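Local coordinates for protein dipicolinate synthase, B chain (Bacillus cereus, PDB 3MCU) that probably works with its partner subunit DpaA to oxidise dihydrodipicolinate to dipicolinate, with NADP as electron acceptor, during sporulation, at residues L85-I90 and P123-V128; N149-P154 and G184-P189; G5-F10 and E35-V40; E77-K82 and L111-A116; G11-H16 and P92-S97. All coordinates share one frame; numbering follows the deposited sequence.

Interaction 1: residues L85-I90 and P123-V128; sequences LDCMVI and PVVLAV
M88, V89 and I90 lie beside V124, V125 and L126 as neighbouring parallel strands in the central sheet of a Rossmann-like alpha/beta fold, the core of flavoprotein-family domains. Four backbone bonds lace them together in parallel stagger: M88 N to P123 O (2.9 Å), V125 N to M88 O (2.7 Å), I90 N to V125 O (2.9 Å) and A127 N to I90 O (3.0 Å). M88 and I90 spend both their N-H and their C=O on this neighbour, whereas V89 turns its own to G9 and G11 of strand 7-12.

On one face I90 and L126 run side by side in the same direction, and L126 CD2 closes to 3.6 Å from I90 CD1. M88, a selenomethionine, shares that face; its side chain meets V124 through CB, which lies by CG2, and then bends at chi2 (63°), carrying the selenium away from the neighbouring strand, toward A113 and T117 of helix 109-118. On the other face C87 SG rests against V125 CG2 at 3.8 Å, and helix 174-181 closes over V89 and V125 with V178, T177 and A181. Branched valines suit such a buried strand, since they fill space near the backbone without long flexible ends.

Further back, D86 fixes the start of its strand by accepting from R7 N through OD2. Beside it P123, which has no N-H to give, begins the partner segment with its ring against the chain: CD and CG each lie 3.1 Å from D86 O.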
# COMPACT_ATOMS: atom_id res chain seq x y z
N LEU D 85 -26.92 12.83 -4.31
CA LEU D 85 -26.37 13.72 -5.32
C LEU D 85 -26.15 12.92 -6.58
O LEU D 85 -25.85 11.72 -6.53
CB LEU D 85 -25.04 14.32 -4.86
CG LEU D 85 -25.04 15.00 -3.49
CD1 LEU D 85 -23.58 15.24 -2.98
CD2 LEU D 85 -25.83 16.28 -3.57
N ASP D 86 -26.29 13.59 -7.71
CA ASP D 86 -25.89 13.02 -8.98
C ASP D 86 -24.37 13.10 -9.15
O ASP D 86 -23.76 12.30 -9.85
CB ASP D 86 -26.59 13.78 -10.11
CG ASP D 86 -28.10 13.60 -10.07
OD1 ASP D 86 -28.54 12.44 -9.91
OD2 ASP D 86 -28.84 14.60 -10.19
N CYS D 87 -23.78 14.10 -8.51
CA CYS D 87 -22.34 14.27 -8.54
C CYS D 87 -21.91 15.06 -7.31
O CYS D 87 -22.60 15.98 -6.87
CB CYS D 87 -21.91 15.00 -9.82
SG CYS D 87 -20.12 15.12 -9.99
N MSE D 88 -20.78 14.67 -6.75
CA MSE D 88 -20.14 15.42 -5.67
C MSE D 88 -18.86 16.04 -6.24
O MSE D 88 -18.04 15.33 -6.82
CB MSE D 88 -19.82 14.48 -4.49
CG MSE D 88 -19.07 15.14 -3.33
SE MSE D 88 -20.10 16.57 -2.47
CE MSE D 88 -18.67 17.43 -1.41
N VAL D 89 -18.72 17.35 -6.09
CA VAL D 89 -17.49 18.06 -6.46
C VAL D 89 -16.74 18.46 -5.20
O VAL D 89 -17.36 18.93 -4.24
CB VAL D 89 -17.78 19.37 -7.23
CG1 VAL D 89 -16.48 20.16 -7.46
CG2 VAL D 89 -18.47 19.10 -8.55
N ILE D 90 -15.43 18.25 -5.18
CA ILE D 90 -14.59 18.83 -4.13
C ILE D 90 -13.54 19.73 -4.78
O ILE D 90 -12.75 19.28 -5.60
CB ILE D 90 -13.88 17.76 -3.28
CG1 ILE D 90 -14.87 16.71 -2.75
CG2 ILE D 90 -13.11 18.43 -2.12
CD1 ILE D 90 -14.17 15.56 -1.96
N PRO D 123 -20.79 9.64 -9.19
CA PRO D 123 -19.50 10.27 -9.44
C PRO D 123 -19.09 11.35 -8.43
O PRO D 123 -19.90 12.17 -7.97
CB PRO D 123 -19.65 10.86 -10.85
CG PRO D 123 -21.15 11.04 -11.03
CD PRO D 123 -21.81 9.96 -10.22
N VAL D 124 -17.80 11.31 -8.10
CA VAL D 124 -17.14 12.33 -7.30
C VAL D 124 -16.08 12.93 -8.19
O VAL D 124 -15.26 12.20 -8.78
CB VAL D 124 -16.47 11.71 -6.06
CG1 VAL D 124 -15.60 12.71 -5.36
CG2 VAL D 124 -17.53 11.14 -5.11
N VAL D 125 -16.08 14.26 -8.30
CA VAL D 125 -15.11 14.98 -9.11
C VAL D 125 -14.20 15.76 -8.20
O VAL D 125 -14.67 16.52 -7.34
CB VAL D 125 -15.79 15.98 -10.09
CG1 VAL D 125 -14.78 16.94 -10.66
CG2 VAL D 125 -16.49 15.22 -11.22
N LEU D 126 -12.90 15.58 -8.38
CA LEU D 126 -11.89 16.18 -7.51
C LEU D 126 -11.03 17.18 -8.28
O LEU D 126 -10.60 16.87 -9.39
CB LEU D 126 -10.97 15.07 -6.97
CG LEU D 126 -11.59 13.95 -6.12
CD1 LEU D 126 -10.54 12.89 -5.74
CD2 LEU D 126 -12.23 14.56 -4.88
N ALA D 127 -10.77 18.35 -7.70
CA ALA D 127 -9.75 19.29 -8.23
C ALA D 127 -8.57 19.40 -7.28
O ALA D 127 -8.59 20.19 -6.33
CB ALA D 127 -10.35 20.68 -8.47
N VAL D 128 -7.52 18.64 -7.57
CA VAL D 128 -6.36 18.60 -6.71
C VAL D 128 -5.62 19.93 -6.64
O VAL D 128 -5.61 20.71 -7.59
CB VAL D 128 -5.38 17.50 -7.14
CG1 VAL D 128 -6.13 16.17 -7.22
CG2 VAL D 128 -4.79 17.83 -8.48

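Interaction 2: residues N149-P154 and G184-P189; sequences NIYFVP and GKQLQP
Y151 to P154 and G184 to P189 run in nearly the same direction, 19° apart, but the CA atoms of Y151 and Q186 are 5.9 Å apart and no backbone bond joins the two segments. The side chain of Q186 bridges them instead. Its CG is anti to the backbone N and the chain bends at chi2 (60°), which swings the carboxamide against F152 as if it were the peptide edge of an adjacent strand. OE1 takes the F152 N-H on an in-plane lone pair (2.9 Å), and NE2 gives an almost straight bond to F152 O (2.8 Å). The second N-H of NE2 goes to L187 O (3.1 Å), 4° from the amide plane. A water donates to Q186 OE1 at 2.8 Å and also to I150 O.

The remaining contacts are van der Waals packing. The Y151 ring lies obliquely against the backbone of G184 and K185, with OH 3.3 Å from G184 CA; G184, the first residue to leave helical angles after helix 174-181, has the positive phi of a Schellman motif, which suits glycine. P154 meets L187 at about a right angle, CG to CD2 3.8 Å, two compact apolar groups close to T177. K148 of a neighbouring subunit makes a cation-pi contact with Y151 and bonds to I150 O.

Y151 meanwhile bonds through its backbone to V124 and L126, so this strand of the Rossmann-like sheet is paired on that flank. Because OE1 meets donors and NE2 meets acceptors, the chemistry defines which end of Q186 is oxygen and leaves little freedom for its rotation.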
# COMPACT_ATOMS: atom_id res chain seq x y z
N ASN D 149 -15.78 5.41 -9.93
CA ASN D 149 -16.59 6.59 -9.71
C ASN D 149 -15.83 7.83 -9.23
O ASN D 149 -16.43 8.80 -8.75
CB ASN D 149 -17.74 6.26 -8.78
CG ASN D 149 -18.51 5.05 -9.25
OD1 ASN D 149 -18.86 4.93 -10.44
ND2 ASN D 149 -18.76 4.12 -8.34
N ILE D 150 -14.51 7.84 -9.39
CA ILE D 150 -13.78 9.04 -9.05
C ILE D 150 -13.15 9.67 -10.27
O ILE D 150 -12.49 9.00 -11.06
CB ILE D 150 -12.75 8.80 -7.91
CG1 ILE D 150 -13.51 8.46 -6.64
CG2 ILE D 150 -11.90 10.06 -7.73
CD1 ILE D 150 -12.74 7.74 -5.59
N TYR D 151 -13.36 10.98 -10.44
CA TYR D 151 -12.84 11.68 -11.60
C TYR D 151 -12.03 12.92 -11.22
O TYR D 151 -12.28 13.55 -10.19
CB TYR D 151 -13.98 12.04 -12.56
CG TYR D 151 -14.79 10.81 -12.94
CD1 TYR D 151 -14.40 9.99 -14.00
CD2 TYR D 151 -15.92 10.46 -12.22
CE1 TYR D 151 -15.12 8.86 -14.33
CE2 TYR D 151 -16.65 9.32 -12.55
CZ TYR D 151 -16.24 8.53 -13.60
OH TYR D 151 -16.96 7.40 -13.94
N PHE D 152 -11.09 13.29 -12.08
CA PHE D 152 -10.23 14.43 -11.81
C PHE D 152 -10.41 15.56 -12.81
O PHE D 152 -10.53 15.33 -14.02
CB PHE D 152 -8.76 14.00 -11.76
CG PHE D 152 -8.39 13.29 -10.49
CD1 PHE D 152 -8.91 12.04 -10.21
CD2 PHE D 152 -7.52 13.86 -9.59
CE1 PHE D 152 -8.57 11.38 -9.05
CE2 PHE D 152 -7.18 13.21 -8.43
CZ PHE D 152 -7.70 11.97 -8.15
N VAL D 153 -10.46 16.78 -12.30
CA VAL D 153 -10.32 17.93 -13.16
C VAL D 153 -8.88 17.86 -13.66
O VAL D 153 -7.95 17.67 -12.85
CB VAL D 153 -10.57 19.23 -12.38
CG1 VAL D 153 -10.42 20.46 -13.31
CG2 VAL D 153 -11.96 19.21 -11.73
N PRO D 154 -8.66 17.97 -14.98
CA PRO D 154 -7.29 17.89 -15.51
C PRO D 154 -6.33 18.76 -14.71
O PRO D 154 -6.68 19.88 -14.32
CB PRO D 154 -7.44 18.41 -16.95
CG PRO D 154 -8.86 18.04 -17.32
CD PRO D 154 -9.66 18.22 -16.05
N GLY D 184 -20.13 9.07 -16.72
CA GLY D 184 -19.14 8.09 -16.32
C GLY D 184 -17.85 8.09 -17.11
O GLY D 184 -17.21 7.05 -17.28
N LYS D 185 -17.44 9.25 -17.61
CA LYS D 185 -16.20 9.33 -18.37
C LYS D 185 -15.23 10.32 -17.74
O LYS D 185 -15.65 11.34 -17.18
CB LYS D 185 -16.47 9.74 -19.81
CG LYS D 185 -17.81 9.30 -20.36
CD LYS D 185 -17.84 7.81 -20.68
CE LYS D 185 -17.56 7.60 -22.16
NZ LYS D 185 -18.06 8.79 -22.93
N GLN D 186 -13.94 10.03 -17.86
CA GLN D 186 -12.90 10.96 -17.43
C GLN D 186 -12.60 11.94 -18.57
O GLN D 186 -12.29 11.52 -19.68
CB GLN D 186 -11.65 10.17 -16.99
CG GLN D 186 -10.39 11.00 -16.71
CD GLN D 186 -10.59 12.02 -15.60
OE1 GLN D 186 -10.86 11.66 -14.45
NE2 GLN D 186 -10.45 13.31 -15.93
N LEU D 187 -12.71 13.25 -18.32
CA LEU D 187 -12.32 14.27 -19.30
C LEU D 187 -10.84 14.18 -19.69
O LEU D 187 -9.97 14.16 -18.82
CB LEU D 187 -12.60 15.67 -18.75
CG LEU D 187 -12.10 16.82 -19.65
CD1 LEU D 187 -12.81 16.82 -21.01
CD2 LEU D 187 -12.24 18.18 -18.99
N GLN D 188 -10.57 14.11 -21.00
CA GLN D 188 -9.20 14.01 -21.49
C GLN D 188 -8.82 15.26 -22.28
O GLN D 188 -9.69 15.90 -22.85
CB GLN D 188 -9.03 12.78 -22.40
CG GLN D 188 -9.35 11.43 -21.75
CD GLN D 188 -8.48 11.10 -20.55
OE1 GLN D 188 -8.80 10.20 -19.80
NE2 GLN D 188 -7.39 11.84 -20.36
N PRO D 189 -7.53 15.61 -22.32
CA PRO D 189 -6.42 15.00 -21.55
C PRO D 189 -6.48 15.33 -20.07
O PRO D 189 -6.82 16.45 -19.70
CB PRO D 189 -5.17 15.62 -22.18
CG PRO D 189 -5.64 16.89 -22.82
CD PRO D 189 -7.04 16.61 -23.29
O HOH W 1 -10.41 9.11 -13.41

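Interaction 3: residues G5-F10 and E35-V40; sequences GKRIGF and EVRPVV
R7 to F10 lie beside E35 to P38 as the two parallel strands of a beta-alpha-beta crossover, in which helix 23-31 links strand 7-12 to strand 35-40. Five backbone bonds join the segments, among them I8 N to E35 O (2.7 Å) and V39 N to F10 O (2.8 Å); the strand axes cross at -23°. P38 can sit in this strand without loss, because the N-H groups facing strand 7-12 belong to E35, R37 and V39.

On the face with I8 and V36, F10 CB packs on V36 CG1 at 4.2 Å, and helix 23-31 covers both F10 and V36 with L26. The face with R7, E35 and R37 is charged. R7 and E35 lie side by side, and the R7 chain bends at chi3 (-65°), bringing NE to 2.9 Å from E35 OE1. R37 NH1 reaches the same oxygen, also at 2.9 Å. The two donors approach from opposite faces of the carboxylate plane, with the guanidinium planes 89° apart.

Beyond the pair, R7 NH2 gives to P84 O and R37 makes a cation-pi contact with F67. G9 has no side chain on the face of R7 and R37, where a CB would come near R37 O and the V39 methyl. With R7 NE and R37 NH1 only 4.0 Å apart, the shared negative oxygen would be expected to offset the repulsion between the two positive groups and to favour the ionised form of E35.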
# COMPACT_ATOMS: atom_id res chain seq x y z
N GLY D 5 -30.78 20.29 -14.23
CA GLY D 5 -31.57 19.39 -13.41
C GLY D 5 -30.79 18.47 -12.47
O GLY D 5 -31.38 17.82 -11.62
N LYS D 6 -29.46 18.40 -12.62
CA LYS D 6 -28.65 17.51 -11.78
C LYS D 6 -28.53 18.06 -10.37
O LYS D 6 -28.48 19.26 -10.18
CB LYS D 6 -27.24 17.34 -12.37
CG LYS D 6 -27.18 16.72 -13.72
CD LYS D 6 -27.77 15.32 -13.71
CE LYS D 6 -27.92 14.78 -15.14
NZ LYS D 6 -28.45 13.38 -15.13
N ARG D 7 -28.48 17.18 -9.38
CA ARG D 7 -28.20 17.62 -8.01
C ARG D 7 -26.70 17.46 -7.73
O ARG D 7 -26.16 16.35 -7.68
CB ARG D 7 -29.07 16.87 -6.99
CG ARG D 7 -28.83 17.28 -5.53
CD ARG D 7 -29.65 16.40 -4.55
NE ARG D 7 -31.08 16.59 -4.73
CZ ARG D 7 -31.96 15.61 -4.90
NH1 ARG D 7 -33.25 15.90 -5.05
NH2 ARG D 7 -31.56 14.34 -4.94
N ILE D 8 -26.02 18.59 -7.55
CA ILE D 8 -24.57 18.59 -7.48
C ILE D 8 -24.07 19.15 -6.16
O ILE D 8 -24.38 20.29 -5.78
CB ILE D 8 -23.97 19.39 -8.66
CG1 ILE D 8 -24.36 18.72 -9.97
CG2 ILE D 8 -22.45 19.50 -8.55
CD1 ILE D 8 -23.97 19.52 -11.17
N GLY D 9 -23.30 18.33 -5.45
CA GLY D 9 -22.70 18.75 -4.21
C GLY D 9 -21.43 19.51 -4.53
O GLY D 9 -20.73 19.19 -5.49
N PHE D 10 -21.15 20.54 -3.75
CA PHE D 10 -19.95 21.31 -3.96
C PHE D 10 -19.30 21.55 -2.60
O PHE D 10 -19.80 22.31 -1.77
CB PHE D 10 -20.25 22.64 -4.66
CG PHE D 10 -19.07 23.22 -5.38
CD1 PHE D 10 -19.03 23.25 -6.76
CD2 PHE D 10 -17.99 23.72 -4.68
CE1 PHE D 10 -17.93 23.77 -7.43
CE2 PHE D 10 -16.89 24.24 -5.34
CZ PHE D 10 -16.86 24.26 -6.71
N GLU D 35 -28.99 21.97 -9.49
CA GLU D 35 -29.29 22.23 -8.10
C GLU D 35 -28.00 22.01 -7.31
O GLU D 35 -27.44 20.92 -7.31
CB GLU D 35 -30.40 21.28 -7.64
CG GLU D 35 -30.79 21.38 -6.19
CD GLU D 35 -31.76 20.27 -5.78
OE1 GLU D 35 -31.39 19.44 -4.92
OE2 GLU D 35 -32.87 20.22 -6.34
N VAL D 36 -27.51 23.06 -6.66
CA VAL D 36 -26.21 23.01 -5.99
C VAL D 36 -26.31 22.97 -4.46
O VAL D 36 -26.85 23.89 -3.85
CB VAL D 36 -25.39 24.23 -6.40
CG1 VAL D 36 -24.00 24.18 -5.78
CG2 VAL D 36 -25.30 24.29 -7.89
N ARG D 37 -25.78 21.90 -3.84
CA ARG D 37 -25.76 21.79 -2.38
C ARG D 37 -24.35 22.01 -1.83
O ARG D 37 -23.49 21.14 -1.97
CB ARG D 37 -26.28 20.44 -1.87
CG ARG D 37 -27.25 19.70 -2.78
CD ARG D 37 -28.72 20.11 -2.66
NE ARG D 37 -29.29 19.91 -1.32
CZ ARG D 37 -30.56 19.62 -1.06
NH1 ARG D 37 -31.45 19.45 -2.03
NH2 ARG D 37 -30.95 19.51 0.20
N PRO D 38 -24.11 23.16 -1.20
CA PRO D 38 -22.77 23.45 -0.67
C PRO D 38 -22.43 22.62 0.56
O PRO D 38 -23.28 22.38 1.42
CB PRO D 38 -22.84 24.94 -0.29
CG PRO D 38 -24.10 25.46 -0.93
CD PRO D 38 -25.04 24.29 -1.01
N VAL D 39 -21.18 22.19 0.63
CA VAL D 39 -20.66 21.46 1.78
C VAL D 39 -19.36 22.13 2.24
O VAL D 39 -18.42 22.28 1.45
CB VAL D 39 -20.40 19.98 1.42
CG1 VAL D 39 -20.03 19.18 2.66
CG2 VAL D 39 -21.62 19.38 0.74
N VAL D 40 -19.33 22.56 3.49
CA VAL D 40 -18.13 23.20 4.02
C VAL D 40 -17.49 22.35 5.11
O VAL D 40 -18.17 21.89 6.03
CB VAL D 40 -18.42 24.61 4.58
CG1 VAL D 40 -18.92 25.52 3.49
CG2 VAL D 40 -19.44 24.54 5.70

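Interaction 4: residues E77-K82 and L111-A116; sequences EPLGPK and LMAAKA
L79 and G80 press on A113 and A116 in the close half of this contact, where small residues on the helix let the other chain approach. L79 CD2 lies 3.4 Å from A113 CB, and L79 CB is 3.9 Å from A116 CB, so one leucine reaches across a turn of the helix and touches two methyl groups. The A116 methyl also faces the backbone of G80, 3.7 Å from its CA. The CA atoms of G80 and A116 stand 4.3 Å apart, a distance that suits a glycine opposite an alanine. A CA-H...O contact adds to this, with G80 CA 3.6 Å from A116 O.

The contact joins a connecting loop of the Rossmann-like fold to one of its sheet-covering helices. Residues 77-79 form a short 3-10 turn after helix 73-76, in the connection leading to strand 87-94; helix 109-118 lies between strands 87-94 and 124-130 in sequence and rests on the sheet through A113 on M88 and A114 on I90. N120, just beyond that helix, gives its ND2 to G80 O, and I70 touches L79 from a loop.

The other half is looser and faces solvent. E77 and M112, a selenomethionine, cross obliquely, and E77 CG stays 4.2 Å from the selenium. M112 has CG anti to the backbone N and bends at both chi2 and chi3 (66° and 73°), and the side chain also touches I73 and A76 of helix 73-76. The exposed E77 touches it with the methylene part of an extended chain, a place that suits a residue whose stem is apolar and whose carboxylate can meet water.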
# COMPACT_ATOMS: atom_id res chain seq x y z
N GLU D 77 -24.49 12.90 6.26
CA GLU D 77 -24.96 11.52 6.14
C GLU D 77 -26.20 11.33 5.24
O GLU D 77 -26.26 10.38 4.47
CB GLU D 77 -25.17 10.88 7.52
CG GLU D 77 -23.88 10.85 8.36
CD GLU D 77 -24.03 10.12 9.69
OE1 GLU D 77 -25.01 9.36 9.86
OE2 GLU D 77 -23.16 10.30 10.57
N PRO D 78 -27.19 12.24 5.34
CA PRO D 78 -28.42 12.05 4.55
C PRO D 78 -28.18 12.16 3.05
O PRO D 78 -29.07 11.80 2.28
CB PRO D 78 -29.33 13.20 5.01
CG PRO D 78 -28.72 13.72 6.28
CD PRO D 78 -27.25 13.44 6.18
N LEU D 79 -27.01 12.66 2.66
CA LEU D 79 -26.63 12.73 1.25
C LEU D 79 -26.57 11.33 0.68
O LEU D 79 -26.50 11.15 -0.53
CB LEU D 79 -25.26 13.40 1.10
CG LEU D 79 -25.14 14.88 0.76
CD1 LEU D 79 -26.39 15.66 1.16
CD2 LEU D 79 -23.87 15.52 1.34
N GLY D 80 -26.56 10.33 1.57
CA GLY D 80 -26.56 8.94 1.15
C GLY D 80 -27.95 8.39 0.87
O GLY D 80 -28.33 8.21 -0.28
N PRO D 81 -28.73 8.12 1.93
CA PRO D 81 -30.08 7.58 1.71
C PRO D 81 -31.15 8.61 1.28
O PRO D 81 -32.01 8.28 0.46
CB PRO D 81 -30.44 6.96 3.06
CG PRO D 81 -29.63 7.74 4.05
CD PRO D 81 -28.35 8.13 3.36
N LYS D 82 -31.11 9.83 1.81
CA LYS D 82 -32.25 10.73 1.65
C LYS D 82 -32.19 11.65 0.44
O LYS D 82 -33.12 11.64 -0.36
CB LYS D 82 -32.51 11.52 2.93
CG LYS D 82 -32.54 10.62 4.15
CD LYS D 82 -33.51 11.08 5.22
CE LYS D 82 -33.66 9.97 6.27
NZ LYS D 82 -34.73 10.28 7.29
N LEU D 111 -15.72 15.18 3.34
CA LEU D 111 -15.31 13.78 3.17
C LEU D 111 -16.50 12.83 3.35
O LEU D 111 -16.62 11.83 2.63
CB LEU D 111 -14.21 13.41 4.18
CG LEU D 111 -12.82 14.06 4.06
CD1 LEU D 111 -12.03 13.88 5.35
CD2 LEU D 111 -12.01 13.53 2.90
N MSE D 112 -17.36 13.13 4.32
CA MSE D 112 -18.54 12.30 4.54
C MSE D 112 -19.51 12.41 3.36
O MSE D 112 -20.16 11.43 2.99
CB MSE D 112 -19.24 12.67 5.85
CG MSE D 112 -20.57 11.97 6.03
SE MSE D 112 -20.36 10.01 6.24
CE MSE D 112 -19.64 9.97 8.05
N ALA D 113 -19.59 13.62 2.79
CA ALA D 113 -20.43 13.88 1.62
C ALA D 113 -19.95 13.07 0.42
O ALA D 113 -20.76 12.50 -0.31
CB ALA D 113 -20.43 15.38 1.26
N ALA D 114 -18.63 13.04 0.24
CA ALA D 114 -18.00 12.27 -0.83
C ALA D 114 -18.25 10.77 -0.65
O ALA D 114 -18.54 10.05 -1.61
CB ALA D 114 -16.50 12.58 -0.89
N LYS D 115 -18.16 10.31 0.59
CA LYS D 115 -18.44 8.93 0.92
C LYS D 115 -19.92 8.58 0.67
O LYS D 115 -20.23 7.52 0.09
CB LYS D 115 -18.06 8.65 2.39
CG LYS D 115 -18.27 7.21 2.84
CD LYS D 115 -18.20 7.07 4.35
CE LYS D 115 -18.15 5.62 4.78
NZ LYS D 115 -18.29 5.46 6.27
N ALA D 116 -20.84 9.45 1.09
CA ALA D 116 -22.28 9.18 0.90
C ALA D 116 -22.65 9.13 -0.57
O ALA D 116 -23.71 8.65 -0.95
CB ALA D 116 -23.15 10.22 1.63

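Interaction 5: residues G11-H16 and P92-S97; sequences GFTGSH and PLTGNS. With PO4 (phosphate ion), chain J.
T13 joins the two segments by hydrogen bonds to P92 and T94. Its OG1 stands between the backbone N and the carbonyl carbon (chi1 65°), from where it donates to P92 O at 2.9 Å and accepts from T94 N at 3.1 Å. The T13 backbone N adds a weak bond to the same P92 O. Threonine suits the place because one hydroxyl can both give and take while the methyl remains for packing.

Packing is made by small groups. T13 CB and CG2 lean on S97 OG, F12 CB touches the P92 ring at CD, and T94 CG2 comes to 3.7 Å from G14 CA. G14 has a positive phi that calls for glycine, and the T94 methyl lies where a side chain would point. A cis peptide precedes P92, where the chain turns a corner.

Both segments leave the C-terminal ends of neighbouring parallel strands, where Rossmann-like folds build their cofactor and substrate sites. T94 is the N-cap of helix 95-102, its OG1 accepting from S97 N at 3.2 Å.

The bound phosphate is held by polar groups of both segments: G14 N to O1 (3.2 Å), T94 OG1 to O2 (3.0 Å) and N96 ND2 to O4 (3.0 Å). S97 OG also bonds to O4, though that distance is modelled doubtfully short. The ion was probably picked up during crystallisation, but its position is consistent with a site for a phosphate-bearing ligand. S41 OG also bonds to the phosphate, while N96 OD1 accepts from T106 N of a neighbouring subunit.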
# COMPACT_ATOMS: atom_id res chain seq x y z
N GLY D 11 -18.19 20.84 -2.38
CA GLY D 11 -17.48 20.92 -1.12
C GLY D 11 -16.16 21.63 -1.33
O GLY D 11 -15.62 21.65 -2.44
N PHE D 12 -15.65 22.24 -0.28
CA PHE D 12 -14.36 22.89 -0.37
C PHE D 12 -13.61 22.75 0.93
O PHE D 12 -14.19 22.77 2.01
CB PHE D 12 -14.48 24.36 -0.79
CG PHE D 12 -15.79 24.97 -0.44
CD1 PHE D 12 -15.93 25.69 0.73
CD2 PHE D 12 -16.88 24.83 -1.27
CE1 PHE D 12 -17.14 26.26 1.07
CE2 PHE D 12 -18.11 25.39 -0.95
CZ PHE D 12 -18.24 26.11 0.23
N THR D 13 -12.30 22.58 0.79
CA THR D 13 -11.42 22.24 1.89
C THR D 13 -10.28 23.24 1.92
O THR D 13 -9.92 23.80 0.88
CB THR D 13 -10.86 20.80 1.72
OG1 THR D 13 -10.01 20.75 0.56
CG2 THR D 13 -12.00 19.81 1.52
N GLY D 14 -9.73 23.48 3.12
CA GLY D 14 -8.57 24.34 3.29
C GLY D 14 -8.88 25.77 3.73
O GLY D 14 -9.94 26.05 4.28
N SER D 15 -7.91 26.66 3.50
CA SER D 15 -8.06 28.08 3.80
C SER D 15 -9.27 28.70 3.09
O SER D 15 -9.65 28.26 2.01
CB SER D 15 -6.78 28.83 3.40
OG SER D 15 -6.92 30.23 3.57
N HIS D 16 -9.85 29.73 3.70
CA HIS D 16 -11.03 30.39 3.15
C HIS D 16 -10.71 31.27 1.93
O HIS D 16 -11.40 31.22 0.92
CB HIS D 16 -11.72 31.25 4.22
CG HIS D 16 -11.93 30.55 5.53
ND1 HIS D 16 -11.82 31.19 6.74
CD2 HIS D 16 -12.23 29.26 5.82
CE1 HIS D 16 -12.05 30.34 7.72
NE2 HIS D 16 -12.30 29.15 7.19
N PRO D 92 -11.43 23.63 -3.90
CA PRO D 92 -10.21 22.84 -4.07
C PRO D 92 -10.14 21.63 -3.16
O PRO D 92 -10.78 21.58 -2.11
CB PRO D 92 -9.10 23.83 -3.69
CG PRO D 92 -9.75 24.76 -2.72
CD PRO D 92 -11.18 24.91 -3.20
N LEU D 93 -9.35 20.65 -3.56
CA LEU D 93 -9.09 19.48 -2.75
C LEU D 93 -7.66 19.59 -2.23
O LEU D 93 -6.71 19.50 -3.00
CB LEU D 93 -9.24 18.23 -3.62
CG LEU D 93 -9.48 16.85 -3.00
CD1 LEU D 93 -8.36 15.89 -3.34
CD2 LEU D 93 -9.74 16.90 -1.51
N THR D 94 -7.51 19.81 -0.93
CA THR D 94 -6.19 19.93 -0.33
C THR D 94 -5.49 18.58 -0.27
O THR D 94 -6.13 17.55 -0.40
CB THR D 94 -6.25 20.54 1.08
OG1 THR D 94 -7.01 19.69 1.95
CG2 THR D 94 -6.87 21.94 1.06
N GLY D 95 -4.18 18.61 -0.10
CA GLY D 95 -3.42 17.39 0.09
C GLY D 95 -3.93 16.62 1.30
O GLY D 95 -4.09 15.41 1.26
N ASN D 96 -4.19 17.34 2.39
CA ASN D 96 -4.68 16.70 3.60
C ASN D 96 -5.99 15.92 3.36
O ASN D 96 -6.11 14.77 3.78
CB ASN D 96 -4.83 17.71 4.74
CG ASN D 96 -5.25 17.05 6.05
OD1 ASN D 96 -4.55 16.19 6.59
ND2 ASN D 96 -6.41 17.45 6.56
N SER D 97 -6.95 16.56 2.69
CA SER D 97 -8.25 15.91 2.43
C SER D 97 -8.14 14.81 1.36
O SER D 97 -8.83 13.82 1.42
CB SER D 97 -9.29 16.95 1.98
OG SER D 97 -9.53 17.92 2.98
P PO4 J . -8.74 20.26 5.33
O1 PO4 J . -10.10 20.79 4.88
O2 PO4 J . -7.61 20.93 4.58
O3 PO4 J . -8.61 20.50 6.82
O4 PO4 J . -8.62 18.79 5.05

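How the interactions relate
From the N terminus, interaction 3 closes first, returning the chain through helix 23-31 to pair strands 7-12 and 35-40. Interaction 5 opens at 11-16, before that closure, and ends at 92-97, so it crosses interaction 3. Within its long loop interaction 4 opens at 77-82 and interaction 1 at 85-90; both close later, at 111-116 and 123-128, crossing interaction 5 and each other. Interaction 2 follows separately and ties the loop after helix 174-181 to the sheet. No contact nests inside another. Interactions 3, 1 and 2 succeed one another across the sheet, interaction 4 packs a loop on helix 109-118, which covers one face, and interaction 5 joins the ends of strands 7-12 and 87-94.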